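Local coordinates for multisubunit Na+/H+ antiporter, A subunit (PDB 6Z16), which probably works as a membrane subunit of a multisubunit sodium/proton antiporter, exchanging sodium ions for protons across the cell membrane, at residues Ser623-Leu628 against Leu741-Thr746; Lys670-Ala675 against Gln725-Val730. All blocks are in the same frame, centred on the assembly; numbering follows the deposited sequence.

Contact 1: residues Ser623-Leu628 against Leu741-Thr746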
ATOM      1  N   SER A 623     -41.526 -39.994 -41.094  1.00 41.32           N
ATOM      2  CA  SER A 623     -42.585 -39.025 -41.352  1.00 47.88           C
ATOM      3  C   SER A 623     -42.028 -37.615 -41.516  1.00 46.14           C
ATOM      4  O   SER A 623     -42.498 -36.856 -42.373  1.00 42.82           O
ATOM      5  CB  SER A 623     -43.601 -39.074 -40.219  1.00 54.10           C
ATOM      6  OG  SER A 623     -44.178 -40.362 -40.122  1.00 56.25           O
ATOM      7  N   LEU A 624     -41.027 -37.261 -40.700  1.00 54.26           N
ATOM      8  CA  LEU A 624     -40.306 -35.995 -40.837  1.00 58.74           C
ATOM      9  C   LEU A 624     -39.693 -35.844 -42.224  1.00 58.98           C
ATOM     10  O   LEU A 624     -39.911 -34.831 -42.912  1.00 47.61           O
ATOM     11  CB  LEU A 624     -39.218 -35.936 -39.766  1.00 62.37           C
ATOM     12  CG  LEU A 624     -38.195 -34.801 -39.704  1.00 67.71           C
ATOM     13  CD1 LEU A 624     -38.827 -33.488 -39.342  1.00 70.88           C
ATOM     14  CD2 LEU A 624     -37.097 -35.155 -38.724  1.00 68.93           C
ATOM     15  N   VAL A 625     -38.943 -36.869 -42.652  1.00 60.24           N
ATOM     16  CA  VAL A 625     -38.282 -36.873 -43.956  1.00 61.85           C
ATOM     17  C   VAL A 625     -39.296 -36.784 -45.089  1.00 52.50           C
ATOM     18  O   VAL A 625     -39.127 -35.991 -46.025  1.00 47.03           O
ATOM     19  CB  VAL A 625     -37.395 -38.125 -44.077  1.00 62.69           C
ATOM     20  CG1 VAL A 625     -36.924 -38.327 -45.488  1.00 66.18           C
ATOM     21  CG2 VAL A 625     -36.207 -37.976 -43.196  1.00 64.37           C
ATOM     22  N   ALA A 626     -40.384 -37.556 -44.995  1.00 45.07           N
ATOM     23  CA  ALA A 626     -41.379 -37.606 -46.060  1.00 32.77           C
ATOM     24  C   ALA A 626     -42.105 -36.279 -46.211  1.00 32.44           C
ATOM     25  O   ALA A 626     -42.257 -35.776 -47.332  1.00 33.61           O
ATOM     26  CB  ALA A 626     -42.374 -38.729 -45.787  1.00 30.31           C
ATOM     27  N   LEU A 627     -42.528 -35.678 -45.092  1.00 31.72           N
ATOM     28  CA  LEU A 627     -43.248 -34.410 -45.162  1.00 40.97           C
ATOM     29  C   LEU A 627     -42.359 -33.284 -45.666  1.00 45.73           C
ATOM     30  O   LEU A 627     -42.784 -32.495 -46.522  1.00 43.45           O
ATOM     31  CB  LEU A 627     -43.837 -34.063 -43.797  1.00 52.15           C
ATOM     32  CG  LEU A 627     -45.021 -34.914 -43.344  1.00 56.56           C
ATOM     33  CD1 LEU A 627     -45.381 -34.621 -41.909  1.00 44.50           C
ATOM     34  CD2 LEU A 627     -46.203 -34.651 -44.247  1.00 50.34           C
ATOM     35  N   LEU A 628     -41.103 -33.228 -45.206  1.00 55.18           N
ATOM     36  CA  LEU A 628     -40.230 -32.144 -45.644  1.00 57.04           C
ATOM     37  C   LEU A 628     -39.816 -32.298 -47.104  1.00 69.07           C
ATOM     38  O   LEU A 628     -39.816 -31.312 -47.853  1.00 61.87           O
ATOM     39  CB  LEU A 628     -39.009 -32.056 -44.735  1.00 53.92           C
ATOM     40  CG  LEU A 628     -39.321 -31.538 -43.336  1.00 57.95           C
ATOM     41  CD1 LEU A 628     -38.094 -31.628 -42.473  1.00 68.98           C
ATOM     42  CD2 LEU A 628     -39.803 -30.108 -43.421  1.00 56.06           C
ATOM     43  N   LEU A 741     -29.145 -40.879 -43.372  1.00 31.99           N
ATOM     44  CA  LEU A 741     -28.676 -40.087 -44.503  1.00 41.71           C
ATOM     45  C   LEU A 741     -29.771 -39.181 -45.049  1.00 44.98           C
ATOM     46  O   LEU A 741     -29.486 -38.042 -45.441  1.00 42.54           O
ATOM     47  CB  LEU A 741     -28.146 -41.007 -45.602  1.00 55.45           C
ATOM     48  CG  LEU A 741     -26.868 -41.775 -45.274  1.00 63.80           C
ATOM     49  CD1 LEU A 741     -26.569 -42.794 -46.351  1.00 66.76           C
ATOM     50  CD2 LEU A 741     -25.707 -40.816 -45.113  1.00 63.05           C
ATOM     51  N   ALA A 742     -31.029 -39.641 -45.024  1.00 38.65           N
ATOM     52  CA  ALA A 742     -32.132 -38.798 -45.477  1.00 31.75           C
ATOM     53  C   ALA A 742     -32.368 -37.619 -44.540  1.00 35.40           C
ATOM     54  O   ALA A 742     -32.610 -36.502 -45.007  1.00 39.91           O
ATOM     55  CB  ALA A 742     -33.400 -39.630 -45.616  1.00 36.97           C
ATOM     56  N   VAL A 743     -32.285 -37.849 -43.222  1.00 38.42           N
ATOM     57  CA  VAL A 743     -32.436 -36.778 -42.231  1.00 40.31           C
ATOM     58  C   VAL A 743     -31.350 -35.718 -42.407  1.00 42.75           C
ATOM     59  O   VAL A 743     -31.633 -34.509 -42.462  1.00 33.66           O
ATOM     60  CB  VAL A 743     -32.421 -37.367 -40.807  1.00 35.50           C
ATOM     61  CG1 VAL A 743     -32.259 -36.297 -39.788  1.00 39.31           C
ATOM     62  CG2 VAL A 743     -33.702 -38.096 -40.514  1.00 28.18           C
ATOM     63  N   GLY A 744     -30.094 -36.168 -42.526  1.00 43.26           N
ATOM     64  CA  GLY A 744     -28.986 -35.239 -42.676  1.00 38.63           C
ATOM     65  C   GLY A 744     -29.038 -34.438 -43.965  1.00 43.41           C
ATOM     66  O   GLY A 744     -28.849 -33.217 -43.952  1.00 41.66           O
ATOM     67  N   MET A 745     -29.338 -35.101 -45.086  1.00 42.80           N
ATOM     68  CA  MET A 745     -29.393 -34.381 -46.353  1.00 42.04           C
ATOM     69  C   MET A 745     -30.623 -33.484 -46.438  1.00 42.40           C
ATOM     70  O   MET A 745     -30.563 -32.420 -47.066  1.00 45.85           O
ATOM     71  CB  MET A 745     -29.350 -35.372 -47.516  1.00 55.50           C
ATOM     72  CG  MET A 745     -29.176 -34.733 -48.879  1.00 75.98           C
ATOM     73  SD  MET A 745     -28.975 -35.925 -50.211  1.00116.09           S
ATOM     74  CE  MET A 745     -28.888 -34.826 -51.626  1.00114.14           C
ATOM     75  N   THR A 746     -31.717 -33.859 -45.764  1.00 40.83           N
ATOM     76  CA  THR A 746     -32.906 -33.014 -45.729  1.00 49.74           C
ATOM     77  C   THR A 746     -32.638 -31.718 -44.982  1.00 49.91           C
ATOM     78  O   THR A 746     -32.934 -30.629 -45.489  1.00 43.92           O
ATOM     79  CB  THR A 746     -34.066 -33.765 -45.078  1.00 53.30           C
ATOM     80  OG1 THR A 746     -34.340 -34.957 -45.819  1.00 57.63           O
ATOM     81  CG2 THR A 746     -35.311 -32.907 -45.048  1.00 44.35           C
TER
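Val625 meets Ala742 and Val743 with one methyl each. Its CG1, anti to the backbone N (chi1 168°), comes within 3.8 Å of Ala742 CB, while Val625 CG2, beside the backbone N, lies 3.7 Å from Val743 CG2. The two valine side chains cross at about a right angle. Val625 also marks the nearest approach of the backbones, its CA 6.1 Å from Val743 CA, and it buries more surface here than any other residue. One turn on, Leu628 turns the start of its side chain to Thr746: Leu628 CB is 3.8 Å from Thr746 CG2, with Leu628 CD1 a little further from the same methyl. Thr746 offers carbon because, with OG1 beside the backbone N (chi1 -59°), CG2 is left anti to that N and faces Leu628. Thr746 OG1 lies close to Ala742 O in its own helix, too close for the bond length to be trusted. Leu628 also packs on Val207 of a neighbouring antiporter chain, so helix 613-634 is covered there by a second subunit. The segment axes approach to 9.7 Å and run at 43° to each other, both N-to-C directions pointing broadly the same way across the predicted transmembrane region. The contact is apolar packing of methyl and methylene groups between two helices, and cohesion across it rests on shape and dispersion.

Contact 2: residues Lys670-Ala675 against Gln725-Val730. With PTY (phosphatidylethanolamine), chain U.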
ATOM      1  N   LYS A 670     -15.949 -49.413 -32.140  1.00 79.20           N
ATOM      2  CA  LYS A 670     -16.379 -50.688 -31.583  1.00 86.07           C
ATOM      3  C   LYS A 670     -16.709 -50.555 -30.105  1.00 80.44           C
ATOM      4  O   LYS A 670     -17.756 -51.028 -29.652  1.00 87.51           O
ATOM      5  CB  LYS A 670     -15.307 -51.755 -31.812  1.00 89.72           C
ATOM      6  CG  LYS A 670     -15.155 -52.148 -33.268  1.00 87.46           C
ATOM      7  CD  LYS A 670     -14.130 -53.250 -33.463  1.00 92.50           C
ATOM      8  CE  LYS A 670     -14.016 -53.627 -34.936  1.00 88.86           C
ATOM      9  NZ  LYS A 670     -13.028 -54.715 -35.181  1.00 77.75           N
ATOM     10  N   SER A 671     -15.842 -49.904 -29.341  1.00 70.18           N
ATOM     11  CA  SER A 671     -16.097 -49.717 -27.925  1.00 69.58           C
ATOM     12  C   SER A 671     -16.809 -48.388 -27.680  1.00 73.71           C
ATOM     13  O   SER A 671     -16.913 -47.532 -28.558  1.00 68.41           O
ATOM     14  CB  SER A 671     -14.797 -49.783 -27.126  1.00 68.57           C
ATOM     15  OG  SER A 671     -15.047 -49.608 -25.744  1.00 59.21           O
ATOM     16  N   ARG A 672     -17.305 -48.227 -26.457  1.00 71.54           N
ATOM     17  CA  ARG A 672     -18.076 -47.044 -26.101  1.00 65.02           C
ATOM     18  C   ARG A 672     -17.220 -45.916 -25.543  1.00 63.20           C
ATOM     19  O   ARG A 672     -17.599 -44.747 -25.690  1.00 59.63           O
ATOM     20  CB  ARG A 672     -19.171 -47.431 -25.107  1.00 70.50           C
ATOM     21  CG  ARG A 672     -20.312 -48.176 -25.769  1.00 70.74           C
ATOM     22  CD  ARG A 672     -21.427 -48.516 -24.815  1.00 79.16           C
ATOM     23  NE  ARG A 672     -21.033 -49.572 -23.890  1.00 86.42           N
ATOM     24  CZ  ARG A 672     -21.206 -50.866 -24.126  1.00 93.25           C
ATOM     25  NH1 ARG A 672     -21.771 -51.262 -25.253  1.00 95.30           N
ATOM     26  NH2 ARG A 672     -20.820 -51.765 -23.232  1.00 96.34           N
ATOM     27  N   LEU A 673     -16.076 -46.236 -24.921  1.00 59.96           N
ATOM     28  CA  LEU A 673     -15.124 -45.204 -24.512  1.00 53.82           C
ATOM     29  C   LEU A 673     -14.595 -44.420 -25.698  1.00 46.43           C
ATOM     30  O   LEU A 673     -14.329 -43.222 -25.576  1.00 49.56           O
ATOM     31  CB  LEU A 673     -13.944 -45.819 -23.767  1.00 52.43           C
ATOM     32  CG  LEU A 673     -14.101 -46.336 -22.346  1.00 52.67           C
ATOM     33  CD1 LEU A 673     -12.843 -47.061 -21.934  1.00 48.40           C
ATOM     34  CD2 LEU A 673     -14.361 -45.183 -21.417  1.00 58.29           C
ATOM     35  N   THR A 674     -14.424 -45.084 -26.841  1.00 40.14           N
ATOM     36  CA  THR A 674     -13.966 -44.406 -28.045  1.00 40.20           C
ATOM     37  C   THR A 674     -15.003 -43.401 -28.530  1.00 45.67           C
ATOM     38  O   THR A 674     -14.655 -42.284 -28.930  1.00 41.76           O
ATOM     39  CB  THR A 674     -13.662 -45.441 -29.123  1.00 39.09           C
ATOM     40  OG1 THR A 674     -12.771 -46.428 -28.590  1.00 32.73           O
ATOM     41  CG2 THR A 674     -13.009 -44.785 -30.326  1.00 35.76           C
ATOM     42  N   ALA A 675     -16.286 -43.754 -28.429  1.00 43.87           N
ATOM     43  CA  ALA A 675     -17.345 -42.819 -28.785  1.00 38.24           C
ATOM     44  C   ALA A 675     -17.463 -41.687 -27.776  1.00 39.44           C
ATOM     45  O   ALA A 675     -17.776 -40.556 -28.160  1.00 36.73           O
ATOM     46  CB  ALA A 675     -18.674 -43.558 -28.911  1.00 33.38           C
ATOM     47  N   GLN A 725     -22.784 -57.476 -21.235  1.00112.29           N
ATOM     48  CA  GLN A 725     -22.163 -56.249 -21.730  1.00108.63           C
ATOM     49  C   GLN A 725     -21.446 -56.504 -23.053  1.00114.41           C
ATOM     50  O   GLN A 725     -21.816 -55.943 -24.089  1.00115.51           O
ATOM     51  CB  GLN A 725     -21.217 -55.713 -20.647  1.00116.63           C
ATOM     52  CG  GLN A 725     -20.598 -54.344 -20.867  1.00121.72           C
ATOM     53  CD  GLN A 725     -19.312 -54.402 -21.655  1.00117.23           C
ATOM     54  OE1 GLN A 725     -19.142 -53.686 -22.639  1.00120.10           O
ATOM     55  NE2 GLN A 725     -18.396 -55.262 -21.227  1.00114.95           N
ATOM     56  N   LYS A 726     -20.372 -57.303 -23.008  1.00113.27           N
ATOM     57  CA  LYS A 726     -19.709 -57.983 -24.126  1.00115.98           C
ATOM     58  C   LYS A 726     -18.943 -57.064 -25.085  1.00122.18           C
ATOM     59  O   LYS A 726     -18.122 -57.556 -25.868  1.00121.96           O
ATOM     60  CB  LYS A 726     -20.729 -58.816 -24.914  1.00112.46           C
ATOM     61  CG  LYS A 726     -21.341 -59.960 -24.120  1.00110.20           C
ATOM     62  CD  LYS A 726     -22.468 -60.636 -24.889  1.00105.54           C
ATOM     63  CE  LYS A 726     -21.940 -61.481 -26.030  1.00106.02           C
ATOM     64  NZ  LYS A 726     -21.198 -62.669 -25.536  1.00103.43           N
ATOM     65  N   GLN A 727     -19.145 -55.749 -24.964  1.00119.05           N
ATOM     66  CA  GLN A 727     -18.484 -54.684 -25.733  1.00116.96           C
ATOM     67  C   GLN A 727     -18.524 -54.941 -27.247  1.00119.65           C
ATOM     68  O   GLN A 727     -17.513 -55.209 -27.897  1.00114.85           O
ATOM     69  CB  GLN A 727     -17.054 -54.469 -25.242  1.00110.00           C
ATOM     70  CG  GLN A 727     -16.492 -53.119 -25.643  1.00105.73           C
ATOM     71  CD  GLN A 727     -17.319 -51.987 -25.069  1.00104.53           C
ATOM     72  OE1 GLN A 727     -18.092 -51.342 -25.776  1.00 99.29           O
ATOM     73  NE2 GLN A 727     -17.178 -51.757 -23.770  1.00104.74           N
ATOM     74  N   GLU A 728     -19.730 -54.882 -27.798  1.00120.23           N
ATOM     75  CA  GLU A 728     -19.950 -55.201 -29.199  1.00117.87           C
ATOM     76  C   GLU A 728     -20.116 -53.917 -30.013  1.00109.75           C
ATOM     77  O   GLU A 728     -20.523 -52.872 -29.497  1.00105.80           O
ATOM     78  CB  GLU A 728     -21.169 -56.127 -29.336  1.00119.16           C
ATOM     79  CG  GLU A 728     -21.277 -56.904 -30.645  1.00119.12           C
ATOM     80  CD  GLU A 728     -22.149 -56.224 -31.678  1.00118.83           C
ATOM     81  OE1 GLU A 728     -23.147 -55.586 -31.284  1.00117.70           O
ATOM     82  OE2 GLU A 728     -21.832 -56.325 -32.881  1.00116.30           O
ATOM     83  N   SER A 729     -19.776 -54.009 -31.300  1.00104.65           N
ATOM     84  CA  SER A 729     -19.791 -52.876 -32.216  1.00101.69           C
ATOM     85  C   SER A 729     -21.219 -52.417 -32.511  1.00105.80           C
ATOM     86  O   SER A 729     -22.206 -53.016 -32.076  1.00105.47           O
ATOM     87  CB  SER A 729     -19.085 -53.245 -33.520  1.00 96.27           C
ATOM     88  OG  SER A 729     -19.167 -52.191 -34.463  1.00 97.54           O
ATOM     89  N   VAL A 730     -21.325 -51.325 -33.265  1.00105.42           N
ATOM     90  CA  VAL A 730     -22.636 -50.833 -33.673  1.00103.29           C
ATOM     91  C   VAL A 730     -23.157 -51.712 -34.803  1.00101.15           C
ATOM     92  O   VAL A 730     -22.531 -51.822 -35.863  1.00 98.77           O
ATOM     93  CB  VAL A 730     -22.568 -49.360 -34.091  1.00101.44           C
ATOM     94  CG1 VAL A 730     -23.914 -48.904 -34.611  1.00 92.78           C
ATOM     95  CG2 VAL A 730     -22.147 -48.502 -32.916  1.00100.38           C
TER
HETATM   96  C1  PTY U 907      -9.528 -46.216 -33.455  1.00122.28           C
HETATM   97  C2  PTY U 907      -8.582 -49.375 -28.588  1.00138.50           C
HETATM   98  C3  PTY U 907      -9.576 -50.265 -29.363  1.00150.23           C
HETATM   99  O4  PTY U 907      -9.866 -44.863 -33.838  1.00115.08           O
HETATM  100  C5  PTY U 907     -10.593 -48.304 -32.478  1.00146.90           C
HETATM  101  C6  PTY U 907     -10.756 -46.849 -32.846  1.00132.29           C
HETATM  102  O7  PTY U 907     -11.973 -46.582 -33.633  1.00129.60           O
HETATM  103  C8  PTY U 907     -12.149 -47.040 -34.898  1.00128.52           C
HETATM  104  O10 PTY U 907     -11.390 -47.766 -35.486  1.00127.26           O
HETATM  105  C11 PTY U 907     -13.437 -46.531 -35.467  1.00128.41           C
HETATM  106  C12 PTY U 907     -13.329 -46.076 -36.915  1.00129.27           C
HETATM  107  C13 PTY U 907     -12.293 -44.984 -37.127  1.00126.44           C
HETATM  108  C14 PTY U 907     -12.576 -44.121 -38.345  1.00127.54           C
HETATM  109  C15 PTY U 907     -11.446 -43.188 -38.719  1.00122.42           C
HETATM  110  C16 PTY U 907     -11.868 -42.058 -39.642  1.00123.49           C
HETATM  111  C17 PTY U 907     -10.702 -41.363 -40.307  1.00134.47           C
HETATM  112  C18 PTY U 907     -10.988 -39.943 -40.743  1.00142.81           C
HETATM  113  C19 PTY U 907     -12.060 -39.791 -41.805  1.00139.95           C
HETATM  114  C20 PTY U 907     -12.297 -38.336 -42.174  1.00128.49           C
HETATM  115  C21 PTY U 907     -13.269 -38.110 -43.316  1.00130.51           C
HETATM  116  C22 PTY U 907     -13.515 -36.637 -43.609  1.00131.02           C
HETATM  117  C23 PTY U 907     -14.592 -36.388 -44.650  1.00142.47           C
HETATM  118  C24 PTY U 907     -14.138 -36.612 -46.082  1.00144.55           C
HETATM  119  C25 PTY U 907     -13.176 -35.550 -46.591  1.00138.29           C
HETATM  120  C26 PTY U 907     -13.763 -34.146 -46.608  1.00135.63           C
HETATM  121  C30 PTY U 907      -9.200 -44.343 -34.868  1.00109.16           C
HETATM  122  C31 PTY U 907      -9.692 -42.967 -35.202  1.00 97.12           C
HETATM  123  O30 PTY U 907      -8.323 -44.917 -35.454  1.00110.59           O
HETATM  124  C32 PTY U 907      -8.676 -41.878 -34.902  1.00 93.62           C
HETATM  125  C33 PTY U 907      -9.139 -40.510 -35.358  1.00 96.01           C
HETATM  126  C34 PTY U 907      -9.308 -40.405 -36.859  1.00115.33           C
HETATM  127  C35 PTY U 907      -8.171 -39.685 -37.558  1.00112.00           C
HETATM  128  C36 PTY U 907      -8.102 -38.209 -37.221  1.00113.01           C
HETATM  129  C37 PTY U 907      -7.119 -37.437 -38.077  1.00102.42           C
HETATM  130  C38 PTY U 907      -7.383 -35.944 -38.115  1.00103.52           C
HETATM  131  C39 PTY U 907      -6.550 -35.219 -39.156  1.00115.14           C
HETATM  132  C40 PTY U 907      -6.914 -33.759 -39.333  1.00110.19           C
HETATM  133  C41 PTY U 907      -6.682 -32.911 -38.097  1.00115.43           C
HETATM  134  C42 PTY U 907      -7.169 -31.483 -38.257  1.00119.22           C
HETATM  135  C43 PTY U 907      -7.091 -30.656 -36.999  1.00108.40           C
HETATM  136  C44 PTY U 907      -8.148 -29.587 -36.958  1.00104.83           C
HETATM  137  P1  PTY U 907     -11.861 -49.859 -30.699  1.00167.74           P
HETATM  138  O11 PTY U 907     -10.694 -49.415 -29.715  1.00157.41           O
HETATM  139  O12 PTY U 907     -11.445 -51.198 -31.300  1.00169.93           O
HETATM  140  O13 PTY U 907     -13.167 -49.862 -30.018  1.00164.04           O
HETATM  141  O14 PTY U 907     -11.822 -48.780 -31.891  1.00151.71           O
HETATM  142  N1  PTY U 907      -8.044 -50.140 -27.459  1.00138.86           N
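Gln727 brings its amide oxygen between the Arg672 backbone and the Arg672 guanidinium. Gln727 CG is anti to the backbone N (chi1 -160°), and a bend at chi2 then swings CD toward Arg672. There Gln727 OE1 accepts a weak hydrogen bond from Arg672 N, 3.3 Å long and with an N-H...O angle of only 126°. The same OE1 sits 3.5 Å above the guanidinium plane of Arg672, over its centre, with the two flat groups tilted 44° apart. The Arg672 chain bends at chi3; its guanidinium presents one face to Gln727 OE1, and its positive charge would probably polarise the Gln727 carbonyl. Gln725 OE1 approaches the guanidinium differently, at the edge and near its plane, with the amide plane almost perpendicular to it. Ser671 OG packs against the first glutamine, 3.4 Å from Gln727 CD. An alanine in place of Gln727 would probably leave Arg672 N without this weak acceptor and one guanidinium face without its amide oxygen. Further along, Lys670 CG lies 4.1 Å from Ser729 CB, and the lysine chain runs extended beyond CG. Phosphatidylethanolamine is held beside this junction, its phosphate O13 accepting a hydrogen bond of 2.8 Å from Ser671 N, while Phe717 of helix 696-717 packs on both Arg672 and Gln727. The arrangement is that of a loop-to-helix junction ahead of a predicted transmembrane helix, at a lipid headgroup site, where Ser671 N bonds the phosphate and Arg672 N bonds Gln727 weakly.

In the fold
Contact 2 is nested along the chain inside the loop closed by contact 1: 623-628 comes first, then 670-675, 725-730 and finally 741-746. Their centres lie 28 Å apart and their nearest atoms about 13 Å, so they do not touch, yet both stand on the same side of the chain's centre. Contact 1 joins helices 613-634 and 734-755 in their predicted transmembrane spans, whereas contact 2 joins the start of helix 672-692 to the loop between helices 696-717 and 734-755. Segment 670-675 belongs to the MbhD-like part of the chain and 741-746 to the MbhE-like part; together the contacts link helices 613-634, 672-692 and 734-755 through the loop before the last.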